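Local coordinates for thioredoxin-like protein (Klebsiella pneumoniae subsp. pneumoniae MGH 78578, PDB 3TY1) that probably binds carbohydrate, as a putative aldose 1-epimerase of the galactose mutarotase-like superfamily built as a beta-supersandwich, at residues A[3-8]-A[17-22]; A[50-55]-A[60-65]; A[179-184]-A[190-195]. All blocks are in the same frame, centred on the assembly; numbering follows the deposited sequence. Where two conformers were deposited one is given.

Contact 1: residues A[3-8]-A[17-22]; sequences KTWVLT and GNWQIN
Trp5 offers one broad indole face to two bumps from the neighbouring sheet, Ile21 and Trp19. The tip of Ile21 fits over the benzene half: its CD1 lies 3.6 Å from the centroid of the Trp5 six-membered ring and only 15° off the ring normal, a CH-pi contact, with Ile21 CG2 following near the NE1 side. Ile21 places CG1 between its backbone N and carbonyl carbon (chi1 58°), and from there the extended end of the chain reaches the ring, while the second branch widens the bump. Over the pyrrole half of the same face comes the benzene rim of Trp19, with Trp19 CZ2 3.6 Å from Trp5 CG. The two indoles meet obliquely, their planes 58° apart, so one rim fits the angle between the other's ring and its CB.

Trp19 is in turn a surface for Leu7. Leu7 CD1 stands almost exactly above the Trp19 six-membered ring, 3.7 Å from its centroid. A forked leucine suits this position: CD1 sits on the ring while CD2 reaches past its CE3 rim. The opposite face of Trp5 carries the aliphatic CG of Lys3.

No hydrogen bond crosses between the segments, whose strand axes remain 9.9 Å apart. Segment 3-8 bonds by backbone to strand 146-152, Trp5 with Val149 and Leu7 with Val147, while 19-22 is the outermost strand of the other sheet, beside 33-39. Leu7 and Thr8 form a classic beta bulge opposite Val147. Apolar side chains interlocking between two facing sheets are what a beta-sandwich is built on, here at its N-terminal margin.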
loop_
_atom_site.group_PDB
_atom_site.type_symbol
_atom_site.label_atom_id
_atom_site.label_comp_id
_atom_site.label_asym_id
_atom_site.label_seq_id
_atom_site.Cartn_x
_atom_site.Cartn_y
_atom_site.Cartn_z
ATOM N N LYS A 3 -0.929 37.252 0.182
ATOM C CA LYS A 3 -2.091 36.458 -0.144
ATOM C C LYS A 3 -1.707 34.998 0.032
ATOM O O LYS A 3 -0.611 34.596 -0.374
ATOM C CB LYS A 3 -2.575 36.732 -1.547
ATOM C CG LYS A 3 -3.791 35.844 -1.921
ATOM C CD LYS A 3 -4.850 36.550 -2.751
ATOM C CE LYS A 3 -6.141 35.716 -2.766
ATOM N NZ LYS A 3 -7.266 36.416 -3.420
ATOM N N THR A 4 -2.610 34.225 0.636
ATOM C CA THR A 4 -2.415 32.803 0.841
ATOM C C THR A 4 -3.463 32.011 0.064
ATOM O O THR A 4 -4.639 32.332 0.143
ATOM C CB THR A 4 -2.488 32.467 2.353
ATOM O OG1 THR A 4 -1.434 33.172 3.042
ATOM C CG2 THR A 4 -2.306 30.958 2.604
ATOM N N TRP A 5 -3.028 30.982 -0.675
ATOM C CA TRP A 5 -3.939 29.997 -1.280
ATOM C C TRP A 5 -3.789 28.667 -0.554
ATOM O O TRP A 5 -2.672 28.202 -0.331
ATOM C CB TRP A 5 -3.621 29.784 -2.758
ATOM C CG TRP A 5 -3.860 30.965 -3.610
ATOM C CD1 TRP A 5 -4.962 31.198 -4.368
ATOM C CD2 TRP A 5 -2.987 32.084 -3.812
ATOM N NE1 TRP A 5 -4.841 32.381 -5.036
ATOM C CE2 TRP A 5 -3.634 32.950 -4.726
ATOM C CE3 TRP A 5 -1.725 32.436 -3.329
ATOM C CZ2 TRP A 5 -3.071 34.155 -5.142
ATOM C CZ3 TRP A 5 -1.168 33.605 -3.739
ATOM C CH2 TRP A 5 -1.841 34.468 -4.642
ATOM N N VAL A 6 -4.909 28.028 -0.218
ATOM C CA VAL A 6 -4.894 26.763 0.502
ATOM C C VAL A 6 -5.137 25.694 -0.551
ATOM O O VAL A 6 -6.226 25.558 -1.082
ATOM C CB VAL A 6 -5.967 26.679 1.639
ATOM C CG1 VAL A 6 -5.921 25.266 2.284
ATOM C CG2 VAL A 6 -5.754 27.793 2.698
ATOM N N LEU A 7 -4.100 24.955 -0.884
ATOM C CA LEU A 7 -4.180 23.959 -1.948
ATOM C C LEU A 7 -4.737 22.639 -1.444
ATOM O O LEU A 7 -5.309 21.887 -2.229
ATOM C CB LEU A 7 -2.786 23.693 -2.540
ATOM C CG LEU A 7 -2.238 24.610 -3.621
ATOM C CD1 LEU A 7 -2.471 26.024 -3.340
ATOM C CD2 LEU A 7 -0.763 24.286 -3.924
ATOM N N THR A 8 -4.453 22.321 -0.181
ATOM C CA THR A 8 -4.821 21.053 0.441
ATOM C C THR A 8 -5.126 21.300 1.900
ATOM O O THR A 8 -4.406 22.010 2.593
ATOM C CB THR A 8 -3.707 20.010 0.337
ATOM O OG1 THR A 8 -3.323 19.844 -1.041
ATOM C CG2 THR A 8 -4.124 18.690 0.897
ATOM N N GLY A 17 -6.052 19.880 -6.413
ATOM C CA GLY A 17 -5.525 19.137 -7.564
ATOM C C GLY A 17 -4.757 20.083 -8.473
ATOM O O GLY A 17 -3.925 20.862 -7.992
ATOM N N ASN A 18 -5.043 20.040 -9.776
ATOM C CA ASN A 18 -4.396 20.945 -10.732
ATOM C C ASN A 18 -4.738 22.408 -10.447
ATOM O O ASN A 18 -5.894 22.737 -10.289
ATOM C CB ASN A 18 -4.756 20.589 -12.167
ATOM C CG ASN A 18 -4.208 19.234 -12.590
ATOM O OD1 ASN A 18 -3.049 18.897 -12.361
ATOM N ND2 ASN A 18 -5.057 18.449 -13.212
ATOM N N TRP A 19 -3.728 23.266 -10.358
ATOM C CA TRP A 19 -3.945 24.649 -9.938
ATOM C C TRP A 19 -2.742 25.461 -10.331
ATOM O O TRP A 19 -1.618 24.953 -10.337
ATOM C CB TRP A 19 -4.096 24.661 -8.408
ATOM C CG TRP A 19 -4.067 26.021 -7.758
ATOM C CD1 TRP A 19 -5.132 26.843 -7.502
ATOM C CD2 TRP A 19 -2.903 26.711 -7.269
ATOM N NE1 TRP A 19 -4.695 27.986 -6.875
ATOM C CE2 TRP A 19 -3.338 27.929 -6.722
ATOM C CE3 TRP A 19 -1.536 26.398 -7.221
ATOM C CZ2 TRP A 19 -2.454 28.849 -6.149
ATOM C CZ3 TRP A 19 -0.667 27.300 -6.658
ATOM C CH2 TRP A 19 -1.129 28.519 -6.129
ATOM N N GLN A 20 -2.957 26.718 -10.678
ATOM C CA GLN A 20 -1.824 27.592 -10.940
ATOM C C GLN A 20 -2.168 29.027 -10.670
ATOM O O GLN A 20 -3.328 29.450 -10.786
ATOM C CB GLN A 20 -1.317 27.484 -12.387
ATOM C CG GLN A 20 -2.265 28.036 -13.443
ATOM C CD GLN A 20 -2.211 29.596 -13.633
ATOM O OE1 GLN A 20 -1.125 30.200 -13.619
ATOM N NE2 GLN A 20 -3.392 30.224 -13.849
ATOM N N ILE A 21 -1.133 29.778 -10.349
ATOM C CA ILE A 21 -1.217 31.239 -10.365
ATOM C C ILE A 21 0.016 31.770 -11.055
ATOM O O ILE A 21 1.046 31.106 -11.101
ATOM C CB ILE A 21 -1.360 31.844 -8.987
ATOM C CG1 ILE A 21 -0.180 31.444 -8.099
ATOM C CG2 ILE A 21 -2.719 31.466 -8.377
ATOM C CD1 ILE A 21 -0.158 32.166 -6.755
ATOM N N ASN A 22 -0.078 32.979 -11.571
ATOM C CA ASN A 22 1.057 33.565 -12.232
ATOM C C ASN A 22 1.126 35.061 -11.988
ATOM O O ASN A 22 0.112 35.719 -11.683
ATOM C CB ASN A 22 1.101 33.141 -13.721
ATOM C CG ASN A 22 0.023 33.783 -14.553
ATOM O OD1 ASN A 22 0.029 34.998 -14.779
ATOM N ND2 ASN A 22 -0.937 32.976 -15.002
#

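Contact 2: residues A[50-55]-A[60-65]; sequences ILTIHS and TITLSP
Leu51 and Leu63 face each other as a hydrogen-bonded antiparallel pair, and Ile53 and Ile61 form the next one. Leu51 N donates a hydrogen bond to Leu63 O at 2.7 Å, and Leu63 N donates one back to Leu51 O. The isoleucine pair repeats the exchange, Ile53 N to Ile61 O and Ile61 N to Ile53 O at 2.9 Å. Between these lies Thr52 with Thr62, a non-hydrogen-bonded pair whose backbones bond outward, to Glu36 and Leu72, and whose CA atoms close to 4.3 Å; Thr52 CA also approaches Ile61 O at 3.1 Å, a CA-H...O contact.

Both threonines set OG1 anti to the carbonyl carbon (chi1 -53° in Thr52, -58° in Thr62), which brings the two hydroxyls to one water, 2.7 Å from Thr52 OG1 and 2.9 Å from Thr62 OG1. The Thr52 methyl continues the row: its CG2 touches Thr60 CG2 at 3.7 Å and also sits over the centre of the His54 ring. Beta-branched threonine thus serves both the extended backbone and a partly polar face.

On the other face the leucines and isoleucines are buried, where Leu51 CB meets Leu63 CD1 and Pro65 CG, both at 4.0 Å. Farther out, Leu51 and Ile53 pack on Ile161, and Ile61 on Leu181, from the facing sheet, and Ser64 OG bonds to Lys49 O. Flanked by strands 33-39 and 70-76, this is a beta hairpin within the smaller sheet of the sandwich.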
loop_
_atom_site.group_PDB
_atom_site.type_symbol
_atom_site.label_atom_id
_atom_site.label_comp_id
_atom_site.label_asym_id
_atom_site.label_seq_id
_atom_site.Cartn_x
_atom_site.Cartn_y
_atom_site.Cartn_z
ATOM N N ILE A 50 3.026 17.220 -7.918
ATOM C CA ILE A 50 4.203 18.081 -7.871
ATOM C C ILE A 50 3.726 19.520 -7.775
ATOM O O ILE A 50 2.610 19.861 -8.242
ATOM C CB ILE A 50 5.189 17.916 -9.067
ATOM C CG1 ILE A 50 4.518 18.106 -10.409
ATOM C CG2 ILE A 50 5.910 16.553 -8.952
ATOM C CD1 ILE A 50 5.516 18.188 -11.568
ATOM N N LEU A 51 4.553 20.347 -7.139
ATOM C CA LEU A 51 4.253 21.759 -6.981
ATOM C C LEU A 51 5.538 22.485 -7.345
ATOM O O LEU A 51 6.598 22.212 -6.756
ATOM C CB LEU A 51 3.776 22.043 -5.560
ATOM C CG LEU A 51 3.516 23.471 -5.107
ATOM C CD1 LEU A 51 2.478 24.138 -5.956
ATOM C CD2 LEU A 51 3.055 23.434 -3.578
ATOM N N THR A 52 5.444 23.384 -8.315
ATOM C CA THR A 52 6.596 24.027 -8.889
ATOM C C THR A 52 6.497 25.546 -8.889
ATOM O O THR A 52 5.485 26.110 -9.325
ATOM C CB THR A 52 6.755 23.576 -10.364
ATOM O OG1 THR A 52 6.755 22.126 -10.439
ATOM C CG2 THR A 52 8.064 24.151 -10.935
ATOM N N ILE A 53 7.556 26.209 -8.452
ATOM C CA ILE A 53 7.732 27.630 -8.683
ATOM C C ILE A 53 8.554 27.766 -9.977
ATOM O O ILE A 53 9.709 27.349 -10.013
ATOM C CB ILE A 53 8.519 28.324 -7.573
ATOM C CG1 ILE A 53 7.764 28.203 -6.237
ATOM C CG2 ILE A 53 8.791 29.823 -8.024
ATOM C CD1 ILE A 53 8.607 28.653 -4.973
ATOM N N HIS A 54 7.948 28.309 -11.031
ATOM C CA HIS A 54 8.654 28.525 -12.296
ATOM C C HIS A 54 9.117 29.973 -12.337
ATOM O O HIS A 54 8.306 30.879 -12.207
ATOM C CB HIS A 54 7.748 28.323 -13.503
ATOM C CG HIS A 54 7.195 26.938 -13.657
ATOM N ND1 HIS A 54 7.843 25.950 -14.383
ATOM C CD2 HIS A 54 6.025 26.385 -13.225
ATOM C CE1 HIS A 54 7.101 24.851 -14.382
ATOM N NE2 HIS A 54 5.993 25.084 -13.691
ATOM N N SER A 55 10.403 30.200 -12.539
ATOM C CA SER A 55 10.953 31.543 -12.649
ATOM C C SER A 55 11.418 31.821 -14.075
ATOM O O SER A 55 11.940 30.916 -14.751
ATOM C CB SER A 55 12.121 31.662 -11.708
ATOM O OG SER A 55 11.676 31.700 -10.369
ATOM N N THR A 60 13.946 27.528 -10.711
ATOM C CA THR A 60 12.728 26.771 -10.903
ATOM C C THR A 60 12.795 25.649 -9.872
ATOM O O THR A 60 13.752 24.851 -9.842
ATOM C CB THR A 60 12.538 26.278 -12.347
ATOM O OG1 THR A 60 12.290 27.415 -13.168
ATOM C CG2 THR A 60 11.281 25.326 -12.441
ATOM N N ILE A 61 11.827 25.645 -8.961
ATOM C CA ILE A 61 11.877 24.767 -7.809
ATOM C C ILE A 61 10.689 23.835 -7.814
ATOM O O ILE A 61 9.520 24.309 -7.801
ATOM C CB ILE A 61 11.814 25.602 -6.491
ATOM C CG1 ILE A 61 13.000 26.592 -6.420
ATOM C CG2 ILE A 61 11.728 24.642 -5.260
ATOM C CD1 ILE A 61 12.907 27.622 -5.210
ATOM N N THR A 62 10.958 22.531 -7.821
ATOM C CA THR A 62 9.905 21.516 -7.877
ATOM C C THR A 62 9.918 20.731 -6.632
ATOM O O THR A 62 10.968 20.213 -6.234
ATOM C CB THR A 62 10.103 20.557 -9.070
ATOM O OG1 THR A 62 10.124 21.324 -10.271
ATOM C CG2 THR A 62 8.974 19.510 -9.135
ATOM N N LEU A 63 8.756 20.625 -6.006
ATOM C CA LEU A 63 8.624 19.780 -4.811
ATOM C C LEU A 63 7.413 18.880 -4.963
ATOM O O LEU A 63 6.613 19.105 -5.845
ATOM C CB LEU A 63 8.604 20.616 -3.559
ATOM C CG LEU A 63 7.591 21.667 -3.240
ATOM C CD1 LEU A 63 6.341 20.924 -2.699
ATOM C CD2 LEU A 63 8.107 22.622 -2.194
ATOM N N SER A 64 7.294 17.864 -4.117
ATOM C CA SER A 64 6.173 16.945 -4.165
ATOM C C SER A 64 5.407 16.884 -2.847
ATOM O O SER A 64 5.913 16.329 -1.873
ATOM C CB SER A 64 6.635 15.543 -4.561
ATOM O OG SER A 64 5.499 14.707 -4.523
ATOM N N PRO A 65 4.167 17.419 -2.813
ATOM C CA PRO A 65 3.339 17.305 -1.620
ATOM C C PRO A 65 2.945 15.876 -1.256
ATOM O O PRO A 65 2.674 15.580 -0.097
ATOM C CB PRO A 65 2.101 18.106 -2.001
ATOM C CG PRO A 65 2.647 19.130 -2.984
ATOM C CD PRO A 65 3.564 18.358 -3.784
HETATM O O HOH W 1 8.203 20.884 -12.407
#

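Contact 3: residues A[179-184]-A[190-195]; sequences TELRYV and FSLHDV. With SO4 (sulfate ion), chain H; SO4 (sulfate ion), chain I.
This beta hairpin, strands 173-183 and 189-198, lies within the large antiparallel sheet of the supersandwich. Arg182 and Ser191 form a hydrogen-bonded pair, with Arg182 N 2.8 Å from Ser191 O and the bond returned from Ser191 N to Arg182 O. Nearer the start of segment 179-184, His193 N donates to Glu180 O, while the carboxylate of Asp194 replaces a backbone acceptor: its OD1 takes Glu180 N at 3.0 Å, and its OD2 is held by Arg116 and Tyr210.

Apolar Leu181 and Phe190 suit the face turned to the smaller sheet: Leu181 CD1 comes obliquely to Phe190 CD2, 3.7 Å away. Leu192 CD2 meets Leu181 CB, beside strand 114-119. The other face is polar. The extended Arg182 chain brings NE and NH2 side-on to a single oxygen, Glu180 OE1, with the NE salt bridge at 2.7 Å. His193 CD2 lies over one guanidinium face, 3.3 Å from Arg182 NE, and Asp346 binds His193 ND1.

His193 NE2 points at O4 of one sulfate in the ring plane, a hydrogen bond whose very short length is doubtful; Arg182 reaches a second sulfate through weak bonds. With Arg160 also binding sulfate, this surface is probably receptive to anions, here probably from the crystallisation liquor.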
loop_
_atom_site.group_PDB
_atom_site.type_symbol
_atom_site.label_atom_id
_atom_site.label_comp_id
_atom_site.label_asym_id
_atom_site.label_seq_id
_atom_site.Cartn_x
_atom_site.Cartn_y
_atom_site.Cartn_z
ATOM N N THR A 179 6.507 22.022 7.348
ATOM C CA THR A 179 7.628 22.349 6.470
ATOM C C THR A 179 7.374 23.701 5.810
ATOM O O THR A 179 6.207 24.073 5.571
ATOM C CB THR A 179 7.877 21.305 5.372
ATOM O OG1 THR A 179 6.805 21.342 4.440
ATOM C CG2 THR A 179 8.063 19.867 5.916
ATOM N N GLU A 180 8.445 24.452 5.527
ATOM C CA GLU A 180 8.290 25.728 4.809
ATOM C C GLU A 180 9.517 26.025 3.973
ATOM O O GLU A 180 10.650 25.984 4.478
ATOM C CB GLU A 180 8.006 26.917 5.753
ATOM C CG GLU A 180 7.645 28.201 4.990
ATOM C CD GLU A 180 7.256 29.389 5.900
ATOM O OE1 GLU A 180 8.132 29.998 6.546
ATOM O OE2 GLU A 180 6.064 29.723 5.922
ATOM N N LEU A 181 9.279 26.273 2.695
ATOM C CA LEU A 181 10.293 26.759 1.762
ATOM C C LEU A 181 9.976 28.214 1.413
ATOM O O LEU A 181 8.814 28.556 1.173
ATOM C CB LEU A 181 10.377 25.849 0.558
ATOM C CG LEU A 181 11.319 26.251 -0.575
ATOM C CD1 LEU A 181 11.827 24.990 -1.312
ATOM C CD2 LEU A 181 10.626 27.242 -1.538
ATOM N N ARG A 182 11.006 29.063 1.416
ATOM C CA ARG A 182 10.865 30.485 1.102
ATOM C C ARG A 182 11.783 30.822 -0.062
ATOM O O ARG A 182 12.956 30.423 -0.092
ATOM C CB ARG A 182 11.235 31.339 2.291
ATOM C CG ARG A 182 10.504 30.991 3.536
ATOM C CD ARG A 182 10.773 32.058 4.620
ATOM N NE ARG A 182 10.201 31.627 5.890
ATOM C CZ ARG A 182 10.335 32.272 7.038
ATOM N NH1 ARG A 182 11.050 33.392 7.108
ATOM N NH2 ARG A 182 9.770 31.770 8.128
ATOM N N TYR A 183 11.247 31.537 -1.039
ATOM C CA TYR A 183 12.018 31.897 -2.221
ATOM C C TYR A 183 11.644 33.293 -2.689
ATOM O O TYR A 183 10.469 33.577 -2.858
ATOM C CB TYR A 183 11.782 30.862 -3.341
ATOM C CG TYR A 183 12.516 31.264 -4.598
ATOM C CD1 TYR A 183 13.913 31.301 -4.614
ATOM C CD2 TYR A 183 11.849 31.592 -5.750
ATOM C CE1 TYR A 183 14.625 31.714 -5.738
ATOM C CE2 TYR A 183 12.556 32.018 -6.890
ATOM C CZ TYR A 183 13.949 32.081 -6.872
ATOM O OH TYR A 183 14.622 32.505 -8.017
ATOM N N VAL A 184 12.649 34.160 -2.873
ATOM C CA VAL A 184 12.456 35.477 -3.429
ATOM C C VAL A 184 12.679 35.365 -4.959
ATOM O O VAL A 184 13.751 34.969 -5.425
ATOM C CB VAL A 184 13.401 36.535 -2.827
ATOM C CG1 VAL A 184 13.193 37.892 -3.528
ATOM C CG2 VAL A 184 13.182 36.664 -1.348
ATOM N N PHE A 190 17.287 29.697 -1.785
ATOM C CA PHE A 190 15.988 29.472 -1.150
ATOM C C PHE A 190 16.289 29.015 0.270
ATOM O O PHE A 190 17.410 28.635 0.553
ATOM C CB PHE A 190 15.111 28.456 -1.885
ATOM C CG PHE A 190 15.645 27.066 -1.915
ATOM C CD1 PHE A 190 16.418 26.617 -3.008
ATOM C CD2 PHE A 190 15.349 26.179 -0.891
ATOM C CE1 PHE A 190 16.899 25.328 -3.036
ATOM C CE2 PHE A 190 15.832 24.892 -0.918
ATOM C CZ PHE A 190 16.573 24.457 -1.996
ATOM N N SER A 191 15.302 29.089 1.157
ATOM C CA SER A 191 15.537 28.661 2.529
ATOM C C SER A 191 14.409 27.754 2.981
ATOM O O SER A 191 13.302 27.813 2.444
ATOM C CB SER A 191 15.683 29.871 3.456
ATOM O OG SER A 191 14.487 30.623 3.458
ATOM N N LEU A 192 14.730 26.890 3.941
ATOM C CA LEU A 192 13.769 26.054 4.629
ATOM C C LEU A 192 13.697 26.552 6.066
ATOM O O LEU A 192 14.727 26.844 6.665
ATOM C CB LEU A 192 14.239 24.593 4.649
ATOM C CG LEU A 192 14.472 23.947 3.289
ATOM C CD1 LEU A 192 14.861 22.450 3.490
ATOM C CD2 LEU A 192 13.202 24.088 2.443
ATOM N N HIS A 193 12.489 26.583 6.608
ATOM C CA HIS A 193 12.192 26.931 7.982
ATOM C C HIS A 193 11.138 25.976 8.455
ATOM O O HIS A 193 9.966 26.309 8.514
ATOM C CB HIS A 193 11.739 28.380 8.076
ATOM C CG HIS A 193 12.811 29.336 7.683
ATOM N ND1 HIS A 193 13.883 29.622 8.502
ATOM C CD2 HIS A 193 13.032 30.001 6.525
ATOM C CE1 HIS A 193 14.691 30.463 7.880
ATOM N NE2 HIS A 193 14.187 30.723 6.687
ATOM N N ASP A 194 11.560 24.746 8.731
ATOM C CA ASP A 194 10.664 23.710 9.175
ATOM C C ASP A 194 10.515 23.795 10.691
ATOM O O ASP A 194 11.464 24.184 11.396
ATOM C CB ASP A 194 11.171 22.288 8.793
ATOM C CG ASP A 194 11.429 22.114 7.312
ATOM O OD1 ASP A 194 10.824 22.838 6.463
ATOM O OD2 ASP A 194 12.281 21.245 6.986
ATOM N N VAL A 195 9.344 23.399 11.188
ATOM C CA VAL A 195 9.076 23.335 12.616
ATOM C C VAL A 195 8.439 21.976 12.956
ATOM O O VAL A 195 7.332 21.680 12.530
ATOM C CB VAL A 195 8.138 24.475 13.118
ATOM C CG1 VAL A 195 7.970 24.387 14.655
ATOM C CG2 VAL A 195 8.650 25.870 12.701
HETATM S S SO4 H . 15.089 33.810 5.252
HETATM O O1 SO4 H . 15.904 34.422 4.197
HETATM O O2 SO4 H . 15.073 34.618 6.467
HETATM O O3 SO4 H . 13.718 33.690 4.768
HETATM O O4 SO4 H . 15.645 32.497 5.600
HETATM S S SO4 I . 9.169 36.020 9.352
HETATM O O1 SO4 I . 10.282 36.388 8.476
HETATM O O2 SO4 I . 9.334 36.712 10.623
HETATM O O3 SO4 I . 7.918 36.466 8.762
HETATM O O4 SO4 I . 9.182 34.601 9.671
HETATM O O HOH W 2 14.697 32.696 0.672
#

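From the N terminus the three contacts follow in series, with no nesting or crossing. Contact 1 closes the short excursion through residues 9-16, by which the chain passes from the large sheet to the edge of the smaller one. Contact 2 closes the turn at 56-59 inside that smaller sheet, and contact 3, much later, closes the loop between strands 173-183 and 189-198 of the large sheet. Contact 2 touches both of the others: Leu7 CD2 meets Leu51 CD1 at 3.8 Å, and Ile61 CD1 meets Tyr183 CG at 3.7 Å. Contacts 1 and 3 do not touch, their centres about 17 Å apart; contact 2 bridges them, packing on both.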